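Local coordinates for receptor-type tyrosine-protein phosphatase C (Rattus norvegicus, PDB 5FN8), which probably dephosphorylates tyrosine residues of signalling proteins in T-cell activation through the antigen receptor, represented here by two fibronectin type III domains of its extracellular region, at residues 62-66 against 124-128; 129-133 against 144-150; 161-167 against 179-185. One frame throughout, in Å; residues are numbered along the deposited sequence.

Contact 1 of 3, residues 62-66 against 124-128; sequences LRPYT and INGPE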
loop_
_atom_site.group_PDB
_atom_site.type_symbol
_atom_site.label_atom_id
_atom_site.label_comp_id
_atom_site.label_asym_id
_atom_site.label_seq_id
_atom_site.Cartn_x
_atom_site.Cartn_y
_atom_site.Cartn_z
ATOM N N LEU B 62 4.382 12.332 0.468
ATOM C CA LEU B 62 5.131 11.075 0.373
ATOM C C LEU B 62 4.580 10.101 1.389
ATOM O O LEU B 62 3.850 10.526 2.292
ATOM C CB LEU B 62 6.647 11.309 0.545
ATOM C CG LEU B 62 7.309 12.356 -0.398
ATOM C CD1 LEU B 62 8.766 12.541 -0.064
ATOM C CD2 LEU B 62 7.183 11.969 -1.867
ATOM N N ARG B 63 4.857 8.801 1.235
ATOM C CA ARG B 63 4.378 7.817 2.222
ATOM C C ARG B 63 5.391 7.746 3.372
ATOM O O ARG B 63 6.599 7.823 3.120
ATOM C CB ARG B 63 4.219 6.391 1.609
ATOM C CG ARG B 63 3.658 6.313 0.182
ATOM C CD ARG B 63 2.135 6.207 0.042
ATOM N NE ARG B 63 1.792 5.549 -1.233
ATOM C CZ ARG B 63 1.636 6.161 -2.414
ATOM N NH1 ARG B 63 1.752 7.483 -2.509
ATOM N NH2 ARG B 63 1.356 5.454 -3.503
ATOM N N PRO B 64 4.948 7.491 4.633
ATOM C CA PRO B 64 5.922 7.355 5.739
ATOM C C PRO B 64 6.766 6.104 5.621
ATOM O O PRO B 64 6.352 5.121 4.989
ATOM C CB PRO B 64 5.040 7.351 6.975
ATOM C CG PRO B 64 3.739 7.992 6.530
ATOM C CD PRO B 64 3.567 7.426 5.159
ATOM N N TYR B 65 7.997 6.185 6.160
ATOM C CA TYR B 65 9.006 5.125 6.184
ATOM C C TYR B 65 9.256 4.446 4.815
ATOM O O TYR B 65 9.359 3.223 4.696
ATOM C CB TYR B 65 8.731 4.141 7.364
ATOM C CG TYR B 65 9.988 3.436 7.823
ATOM C CD1 TYR B 65 10.961 4.108 8.556
ATOM C CD2 TYR B 65 10.239 2.113 7.467
ATOM C CE1 TYR B 65 12.161 3.490 8.906
ATOM C CE2 TYR B 65 11.414 1.466 7.854
ATOM C CZ TYR B 65 12.373 2.159 8.576
ATOM O OH TYR B 65 13.528 1.525 8.979
ATOM N N THR B 66 9.323 5.267 3.763
ATOM C CA THR B 66 9.538 4.811 2.400
ATOM C C THR B 66 10.850 5.388 1.885
ATOM O O THR B 66 11.147 6.554 2.121
ATOM C CB THR B 66 8.300 5.131 1.529
ATOM O OG1 THR B 66 7.173 4.443 2.062
ATOM C CG2 THR B 66 8.460 4.695 0.079
ATOM N N ILE B 124 1.385 0.486 7.801
ATOM C CA ILE B 124 2.403 0.054 8.764
ATOM C C ILE B 124 3.195 1.263 9.253
ATOM O O ILE B 124 3.297 1.478 10.466
ATOM C CB ILE B 124 3.312 -1.081 8.206
ATOM C CG1 ILE B 124 2.468 -2.300 7.666
ATOM C CG2 ILE B 124 4.392 -1.542 9.249
ATOM C CD1 ILE B 124 1.385 -2.844 8.532
ATOM N N ASN B 125 3.756 2.049 8.308
ATOM C CA ASN B 125 4.511 3.302 8.525
ATOM C C ASN B 125 5.762 3.230 9.369
ATOM O O ASN B 125 6.206 4.253 9.905
ATOM C CB ASN B 125 3.570 4.415 9.032
ATOM C CG ASN B 125 2.423 4.699 8.107
ATOM O OD1 ASN B 125 2.476 4.398 6.909
ATOM N ND2 ASN B 125 1.362 5.302 8.638
ATOM N N GLY B 126 6.341 2.049 9.466
ATOM C CA GLY B 126 7.539 1.859 10.274
ATOM C C GLY B 126 8.238 0.555 9.980
ATOM O O GLY B 126 7.702 -0.257 9.217
ATOM N N PRO B 127 9.395 0.295 10.641
ATOM C CA PRO B 127 10.175 -0.928 10.340
ATOM C C PRO B 127 9.692 -2.269 10.858
ATOM O O PRO B 127 10.153 -3.299 10.345
ATOM C CB PRO B 127 11.565 -0.618 10.907
ATOM C CG PRO B 127 11.311 0.328 12.009
ATOM C CD PRO B 127 10.127 1.175 11.578
ATOM N N GLU B 128 8.856 -2.280 11.920
ATOM C CA GLU B 128 8.440 -3.522 12.567
ATOM C C GLU B 128 6.937 -3.710 12.585
ATOM O O GLU B 128 6.186 -2.838 12.145
ATOM C CB GLU B 128 9.035 -3.608 13.982
ATOM C CG GLU B 128 10.554 -3.708 13.992
ATOM C CD GLU B 128 11.224 -2.869 15.061
ATOM O OE1 GLU B 128 10.869 -3.022 16.254
ATOM O OE2 GLU B 128 12.131 -2.077 14.708
#

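Contact 2 of 3, residues 129-133 against 144-150; sequences ARYIL and TFNQSTC. With NAG (2-acetamido-2-deoxy-beta-D-glucopyranose), chain G.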
loop_
_atom_site.group_PDB
_atom_site.type_symbol
_atom_site.label_atom_id
_atom_site.label_comp_id
_atom_site.label_asym_id
_atom_site.label_seq_id
_atom_site.Cartn_x
_atom_site.Cartn_y
_atom_site.Cartn_z
ATOM N N ALA B 129 6.503 -4.880 13.092
ATOM C CA ALA B 129 5.112 -5.247 13.182
ATOM C C ALA B 129 4.836 -6.037 14.467
ATOM O O ALA B 129 5.154 -7.236 14.542
ATOM C CB ALA B 129 4.697 -6.036 11.950
ATOM N N ARG B 130 4.258 -5.344 15.494
ATOM C CA ARG B 130 3.895 -5.945 16.791
ATOM C C ARG B 130 2.523 -5.539 17.226
ATOM O O ARG B 130 2.014 -4.467 16.877
ATOM C CB ARG B 130 4.950 -5.704 17.884
ATOM C CG ARG B 130 6.332 -6.150 17.404
ATOM C CD ARG B 130 7.336 -6.427 18.457
ATOM N NE ARG B 130 6.870 -7.390 19.456
ATOM C CZ ARG B 130 7.169 -8.682 19.471
ATOM N NH1 ARG B 130 7.878 -9.214 18.491
ATOM N NH2 ARG B 130 6.738 -9.457 20.454
ATOM N N TYR B 131 1.909 -6.432 17.968
ATOM C CA TYR B 131 0.552 -6.310 18.458
ATOM C C TYR B 131 0.553 -6.201 19.977
ATOM O O TYR B 131 1.074 -7.081 20.675
ATOM C CB TYR B 131 -0.260 -7.526 17.976
ATOM C CG TYR B 131 -0.363 -7.569 16.471
ATOM C CD1 TYR B 131 -1.363 -6.870 15.802
ATOM C CD2 TYR B 131 0.590 -8.241 15.705
ATOM C CE1 TYR B 131 -1.443 -6.881 14.409
ATOM C CE2 TYR B 131 0.536 -8.238 14.314
ATOM C CZ TYR B 131 -0.493 -7.571 13.669
ATOM O OH TYR B 131 -0.499 -7.565 12.294
ATOM N N ILE B 132 -0.024 -5.095 20.480
ATOM C CA ILE B 132 -0.122 -4.838 21.923
ATOM C C ILE B 132 -1.548 -5.045 22.359
ATOM O O ILE B 132 -2.461 -4.410 21.834
ATOM C CB ILE B 132 0.357 -3.397 22.272
ATOM C CG1 ILE B 132 1.730 -3.024 21.665
ATOM C CG2 ILE B 132 0.217 -3.087 23.773
ATOM C CD1 ILE B 132 2.876 -3.942 21.867
ATOM N N LEU B 133 -1.751 -5.902 23.299
ATOM C CA LEU B 133 -3.078 -6.085 23.832
ATOM C C LEU B 133 -3.130 -5.678 25.307
ATOM O O LEU B 133 -2.335 -6.144 26.109
ATOM C CB LEU B 133 -3.569 -7.527 23.641
ATOM C CG LEU B 133 -4.815 -7.931 24.437
ATOM C CD1 LEU B 133 -6.059 -7.210 23.945
ATOM C CD2 LEU B 133 -5.022 -9.410 24.400
ATOM N N THR B 144 -1.473 -7.192 30.090
ATOM C CA THR B 144 -0.873 -6.603 28.898
ATOM C C THR B 144 -0.021 -7.655 28.163
ATOM O O THR B 144 0.611 -8.476 28.816
ATOM C CB THR B 144 -0.207 -5.240 29.173
ATOM O OG1 THR B 144 0.080 -4.651 27.910
ATOM C CG2 THR B 144 1.090 -5.354 29.933
ATOM N N PHE B 145 -0.036 -7.641 26.799
ATOM C CA PHE B 145 0.696 -8.600 25.955
ATOM C C PHE B 145 1.287 -7.884 24.772
ATOM O O PHE B 145 0.703 -6.930 24.279
ATOM C CB PHE B 145 -0.234 -9.688 25.411
ATOM C CG PHE B 145 -1.063 -10.481 26.384
ATOM C CD1 PHE B 145 -2.260 -9.971 26.876
ATOM C CD2 PHE B 145 -0.734 -11.795 26.689
ATOM C CE1 PHE B 145 -3.042 -10.720 27.775
ATOM C CE2 PHE B 145 -1.531 -12.553 27.571
ATOM C CZ PHE B 145 -2.661 -12.004 28.122
ATOM N N ASN B 146 2.439 -8.357 24.313
ATOM C CA ASN B 146 3.203 -7.792 23.213
ATOM C C ASN B 146 3.656 -8.982 22.367
ATOM O O ASN B 146 4.443 -9.800 22.827
ATOM C CB ASN B 146 4.401 -6.984 23.758
ATOM C CG ASN B 146 5.318 -6.418 22.715
ATOM O OD1 ASN B 146 5.240 -6.771 21.548
ATOM N ND2 ASN B 146 6.200 -5.524 23.117
ATOM N N GLN B 147 3.133 -9.091 21.141
ATOM C CA GLN B 147 3.411 -10.230 20.262
ATOM C C GLN B 147 3.607 -9.848 18.806
ATOM O O GLN B 147 3.160 -8.785 18.354
ATOM C CB GLN B 147 2.263 -11.237 20.350
ATOM C CG GLN B 147 2.265 -12.110 21.604
ATOM C CD GLN B 147 0.970 -12.889 21.805
ATOM O OE1 GLN B 147 0.584 -13.191 22.927
ATOM N NE2 GLN B 147 0.232 -13.191 20.737
ATOM N N SER B 148 4.248 -10.768 18.067
ATOM C CA SER B 148 4.499 -10.748 16.619
ATOM C C SER B 148 3.225 -11.055 15.860
ATOM O O SER B 148 3.058 -10.556 14.759
ATOM C CB SER B 148 5.495 -11.839 16.266
ATOM O OG SER B 148 6.764 -11.452 16.745
ATOM N N THR B 149 2.364 -11.921 16.420
ATOM C CA THR B 149 1.100 -12.376 15.836
ATOM C C THR B 149 -0.077 -11.920 16.678
ATOM O O THR B 149 -0.045 -11.980 17.909
ATOM C CB THR B 149 1.085 -13.920 15.659
ATOM O OG1 THR B 149 1.294 -14.533 16.927
ATOM C CG2 THR B 149 2.160 -14.422 14.715
ATOM N N CYS B 150 -1.138 -11.516 16.018
ATOM C CA CYS B 150 -2.336 -11.046 16.678
ATOM C C CYS B 150 -3.269 -12.180 16.998
ATOM O O CYS B 150 -4.400 -12.228 16.512
ATOM C CB CYS B 150 -3.014 -9.950 15.871
ATOM S SG CYS B 150 -4.241 -9.012 16.811
HETATM C C1 NAG G . 7.165 -4.936 22.235
HETATM C C2 NAG G . 7.510 -3.505 22.661
HETATM C C3 NAG G . 8.772 -2.990 21.962
HETATM C C4 NAG G . 9.890 -4.027 21.975
HETATM C C5 NAG G . 9.410 -5.374 21.442
HETATM C C6 NAG G . 10.466 -6.455 21.537
HETATM C C7 NAG G . 6.171 -1.390 22.613
HETATM C C8 NAG G . 4.810 -0.832 22.338
HETATM N N2 NAG G . 6.347 -2.699 22.307
HETATM O O3 NAG G . 9.255 -1.844 22.659
HETATM O O4 NAG G . 10.974 -3.548 21.183
HETATM O O5 NAG G . 8.292 -5.823 22.221
HETATM O O6 NAG G . 10.031 -7.693 20.991
HETATM O O7 NAG G . 7.071 -0.689 23.067
#

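Contact 3 of 3, residues 161-167 against 179-185; sequences TDYEFLV and EIKPQST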
loop_
_atom_site.group_PDB
_atom_site.type_symbol
_atom_site.label_atom_id
_atom_site.label_comp_id
_atom_site.label_asym_id
_atom_site.label_seq_id
_atom_site.Cartn_x
_atom_site.Cartn_y
_atom_site.Cartn_z
ATOM N N THR B 161 -17.545 -11.423 34.684
ATOM C CA THR B 161 -17.000 -10.075 34.621
ATOM C C THR B 161 -16.942 -9.513 33.204
ATOM O O THR B 161 -16.663 -10.241 32.243
ATOM C CB THR B 161 -15.657 -10.063 35.389
ATOM O OG1 THR B 161 -15.858 -10.652 36.687
ATOM C CG2 THR B 161 -15.054 -8.660 35.536
ATOM N N ASP B 162 -17.239 -8.207 33.086
ATOM C CA ASP B 162 -17.136 -7.444 31.841
ATOM C C ASP B 162 -15.678 -6.975 31.732
ATOM O O ASP B 162 -15.116 -6.407 32.683
ATOM C CB ASP B 162 -18.057 -6.202 31.842
ATOM C CG ASP B 162 -19.505 -6.445 32.210
ATOM O OD1 ASP B 162 -20.240 -7.038 31.382
ATOM O OD2 ASP B 162 -19.919 -5.991 33.306
ATOM N N TYR B 163 -15.078 -7.234 30.576
ATOM C CA TYR B 163 -13.715 -6.844 30.266
ATOM C C TYR B 163 -13.669 -6.077 28.943
ATOM O O TYR B 163 -14.521 -6.283 28.078
ATOM C CB TYR B 163 -12.828 -8.094 30.150
ATOM C CG TYR B 163 -12.503 -8.759 31.468
ATOM C CD1 TYR B 163 -11.451 -8.302 32.261
ATOM C CD2 TYR B 163 -13.200 -9.886 31.892
ATOM C CE1 TYR B 163 -11.140 -8.918 33.477
ATOM C CE2 TYR B 163 -12.884 -10.524 33.097
ATOM C CZ TYR B 163 -11.856 -10.031 33.887
ATOM O OH TYR B 163 -11.524 -10.647 35.064
ATOM N N GLU B 164 -12.695 -5.174 28.801
ATOM C CA GLU B 164 -12.455 -4.502 27.526
ATOM C C GLU B 164 -11.092 -4.893 27.024
ATOM O O GLU B 164 -10.153 -5.094 27.813
ATOM C CB GLU B 164 -12.767 -2.976 27.470
ATOM C CG GLU B 164 -12.066 -2.071 28.476
ATOM C CD GLU B 164 -11.875 -0.600 28.103
ATOM O OE1 GLU B 164 -11.935 -0.270 26.896
ATOM O OE2 GLU B 164 -11.622 0.218 29.022
ATOM N N PHE B 165 -11.023 -5.138 25.720
ATOM C CA PHE B 165 -9.806 -5.565 25.041
ATOM C C PHE B 165 -9.435 -4.494 24.066
ATOM O O PHE B 165 -10.254 -4.098 23.238
ATOM C CB PHE B 165 -9.992 -6.957 24.396
ATOM C CG PHE B 165 -10.367 -8.011 25.421
ATOM C CD1 PHE B 165 -11.685 -8.166 25.840
ATOM C CD2 PHE B 165 -9.402 -8.842 25.974
ATOM C CE1 PHE B 165 -12.024 -9.104 26.818
ATOM C CE2 PHE B 165 -9.747 -9.807 26.929
ATOM C CZ PHE B 165 -11.052 -9.916 27.359
ATOM N N LEU B 166 -8.215 -3.964 24.221
ATOM C CA LEU B 166 -7.676 -2.888 23.400
ATOM C C LEU B 166 -6.436 -3.401 22.712
ATOM O O LEU B 166 -5.462 -3.714 23.386
ATOM C CB LEU B 166 -7.319 -1.687 24.290
ATOM C CG LEU B 166 -8.429 -1.030 25.121
ATOM C CD1 LEU B 166 -8.525 -1.654 26.538
ATOM C CD2 LEU B 166 -8.130 0.444 25.295
ATOM N N VAL B 167 -6.488 -3.544 21.377
ATOM C CA VAL B 167 -5.369 -3.976 20.548
ATOM C C VAL B 167 -4.793 -2.766 19.831
ATOM O O VAL B 167 -5.547 -2.062 19.180
ATOM C CB VAL B 167 -5.689 -5.116 19.538
ATOM C CG1 VAL B 167 -4.427 -5.501 18.737
ATOM C CG2 VAL B 167 -6.242 -6.336 20.248
ATOM N N GLU B 179 -8.128 -0.613 18.684
ATOM C CA GLU B 179 -9.389 -1.195 18.326
ATOM C C GLU B 179 -9.875 -1.822 19.673
ATOM O O GLU B 179 -9.196 -2.688 20.246
ATOM C CB GLU B 179 -9.231 -2.235 17.206
ATOM C CG GLU B 179 -10.559 -2.594 16.549
ATOM C CD GLU B 179 -11.382 -1.417 16.053
ATOM O OE1 GLU B 179 -10.997 -0.817 15.024
ATOM O OE2 GLU B 179 -12.384 -1.067 16.718
ATOM N N ILE B 180 -10.990 -1.288 20.216
ATOM C CA ILE B 180 -11.590 -1.673 21.492
ATOM C C ILE B 180 -12.805 -2.586 21.290
ATOM O O ILE B 180 -13.692 -2.281 20.483
ATOM C CB ILE B 180 -11.932 -0.418 22.345
ATOM C CG1 ILE B 180 -10.711 0.512 22.474
ATOM C CG2 ILE B 180 -12.526 -0.802 23.714
ATOM C CD1 ILE B 180 -10.941 1.862 23.170
ATOM N N LYS B 181 -12.849 -3.701 22.033
ATOM C CA LYS B 181 -13.953 -4.661 21.958
ATOM C C LYS B 181 -14.379 -5.137 23.352
ATOM O O LYS B 181 -13.547 -5.675 24.085
ATOM C CB LYS B 181 -13.606 -5.880 21.056
ATOM C CG LYS B 181 -13.401 -5.571 19.579
ATOM C CD LYS B 181 -14.666 -5.249 18.821
ATOM C CE LYS B 181 -14.375 -4.705 17.436
ATOM N NZ LYS B 181 -14.922 -3.325 17.288
ATOM N N PRO B 182 -15.659 -4.956 23.749
ATOM C CA PRO B 182 -16.098 -5.511 25.052
ATOM C C PRO B 182 -16.328 -7.022 24.953
ATOM O O PRO B 182 -16.725 -7.526 23.905
ATOM C CB PRO B 182 -17.406 -4.766 25.350
ATOM C CG PRO B 182 -17.933 -4.360 24.004
ATOM C CD PRO B 182 -16.790 -4.345 23.009
ATOM N N GLN B 183 -16.026 -7.743 26.021
ATOM C CA GLN B 183 -16.219 -9.189 26.130
ATOM C C GLN B 183 -16.304 -9.599 27.593
ATOM O O GLN B 183 -15.369 -9.350 28.361
ATOM C CB GLN B 183 -15.116 -9.967 25.402
ATOM C CG GLN B 183 -15.267 -11.485 25.459
ATOM C CD GLN B 183 -16.109 -12.080 24.354
ATOM O OE1 GLN B 183 -16.775 -11.382 23.584
ATOM N NE2 GLN B 183 -16.098 -13.398 24.257
ATOM N N SER B 184 -17.430 -10.227 27.967
ATOM C CA SER B 184 -17.675 -10.752 29.314
ATOM C C SER B 184 -17.221 -12.217 29.438
ATOM O O SER B 184 -17.019 -12.903 28.427
ATOM C CB SER B 184 -19.156 -10.633 29.682
ATOM O OG SER B 184 -19.493 -9.362 30.214
ATOM N N THR B 185 -17.063 -12.691 30.681
ATOM C CA THR B 185 -16.676 -14.079 30.964
ATOM C C THR B 185 -17.879 -14.970 31.321
ATOM O O THR B 185 -19.026 -14.519 31.346
ATOM C CB THR B 185 -15.584 -14.147 32.034
ATOM O OG1 THR B 185 -16.008 -13.408 33.182
ATOM C CG2 THR B 185 -14.234 -13.643 31.529
#

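Contact 1 of 3, residues 62-66 against 124-128
This is a loop-to-loop contact at the surface, between two consecutive fibronectin type III domains. Residues 62-66 lie in the loop between strands 56-59 and 67-76 of the first domain. Residues 124-128 lie in the loop between strands 114-119 and 130-137 of the second. No hydrogen bond crosses between the two segments, and together they bury 238 Å².

Tyr-65 carries much of the contact. Its CA-to-CB bond points toward the other loop, and Pro-127 packs over one face of its ring. Pro-127 CD lies 3.9 Å from the centroid of the Tyr-65 ring and 11° off the ring normal, which makes a CH-pi contact. Tyr-65 CE2 is 3.7 Å from Pro-127 CB. The ring also runs along the backbone, with Tyr-65 CD2 3.6 Å from Gly-126 C. Tyr-65 CB lies 3.6 Å from Asn-125 O.

Next to it, Pro-64 CD meets Asn-125 OD1 at 3.7 Å. The amide ND2 of Asn-125 is hydrogen-bonded to the backbone oxygen of Arg-97. Backbone hydrogen bonds also join Tyr-65 to Lys-94 and Asn-125 to Ala-96, so both loops hold on to the segment that connects the domains. The arrangement is that of a small interdomain interface in a tandem fibronectin type III array.

Contact 2 of 3, residues 129-133 against 144-150
The contact is one end of the antiparallel beta hairpin formed by strands 130-137 and 140-147, and it carries an N-linked glycan. The short strand axes approach to 4.7 Å at 172°. Tyr-131 and Gln-147 form a hydrogen-bonded pair: Tyr-131 N to Gln-147 O is 2.7 Å, and Gln-147 N to Tyr-131 O is 2.9 Å. Leu-133 and Phe-145 form the next one, with Leu-133 N to Phe-145 O and Phe-145 N to Leu-133 O both 2.8 Å. Ile-132 and Asn-146 are the non-hydrogen-bonded pair between them.

On the Tyr-131 and Leu-133 side, the sheet faces the core of the fibronectin type III sandwich. Leu-133 CD2 packs on Phe-145 CD1 at 3.8 Å. Cys-150, disulfide-bonded to Cys-118, places its CB over the Tyr-131 ring, 3.6 Å from the centroid. Its SG makes an oblique sulfur-aromatic contact.

On the Ile-132 side, Asn-146 ND2 is bonded to C1 of the sugar. Arg-130 NE donates to Asn-146 OD1 at 2.7 Å, holding the glycosylated amide. The sugar O6 lies over one guanidinium face, 3.4 Å from Arg-130 CZ, and the sugar C8 is 3.7 Å from Ile-132 CD1.

Contact 3 of 3, residues 161-167 against 179-185
Backbone hydrogen bonds pair strands 162-170 and 179-184 into an antiparallel beta hairpin of the second fibronectin type III domain. Tyr-163 with Gln-183, Phe-165 with Lys-181 and Val-167 with Glu-179 are hydrogen-bonded pairs. Gln-183 N to Tyr-163 O is 2.9 Å. Val-167 N to Glu-179 O is 3.1 Å. Thr-185 N donates to Thr-161 O at 2.9 Å. Thr-161 N donates to Thr-185 OG1, also at 2.9 Å; this hydroxyl is also hydrogen-bonded to Tyr-158 O.

Nonpolar contacts lie on both faces. Phe-165 CE1 touches Gln-183 CB at 3.5 Å, and Tyr-163 CE2 meets Thr-185 CG2 at 3.7 Å. On the other face, Leu-166 CD2 packs on Ile-180 CD1 at 3.8 Å.

Lys-181 NZ and Glu-179 OE2 form a long salt bridge of 3.4 Å. Glu-179 also pairs with Lys-100.

Strand 179-184 is the outermost strand of its four-stranded sheet in this chain. Strand 162-170 lies between it and strand 130-137. Phe-165 and Val-167 reach across to strand 114-119 in the other sheet of the beta sandwich.

The contacts follow one another along the chain. Contact 1 spans two domains, while contacts 2 and 3 lie within the second. The centres of contacts 1 and 2 are about 19 Å apart, and residues 124-128 run directly into 129-133. The loop at the domain junction thus leads into the glycosylated hairpin. Contacts 2 and 3 are centred about 16 Å apart and share the four-stranded antiparallel sheet, through neighbouring strands 130-137 and 162-170. They touch: Leu-133 CD1 packs 3.8 Å from Val-167 CG2. Contacts 1 and 3 are about 30 Å apart between centres. Together they trace a path from the interdomain joint through the second domain.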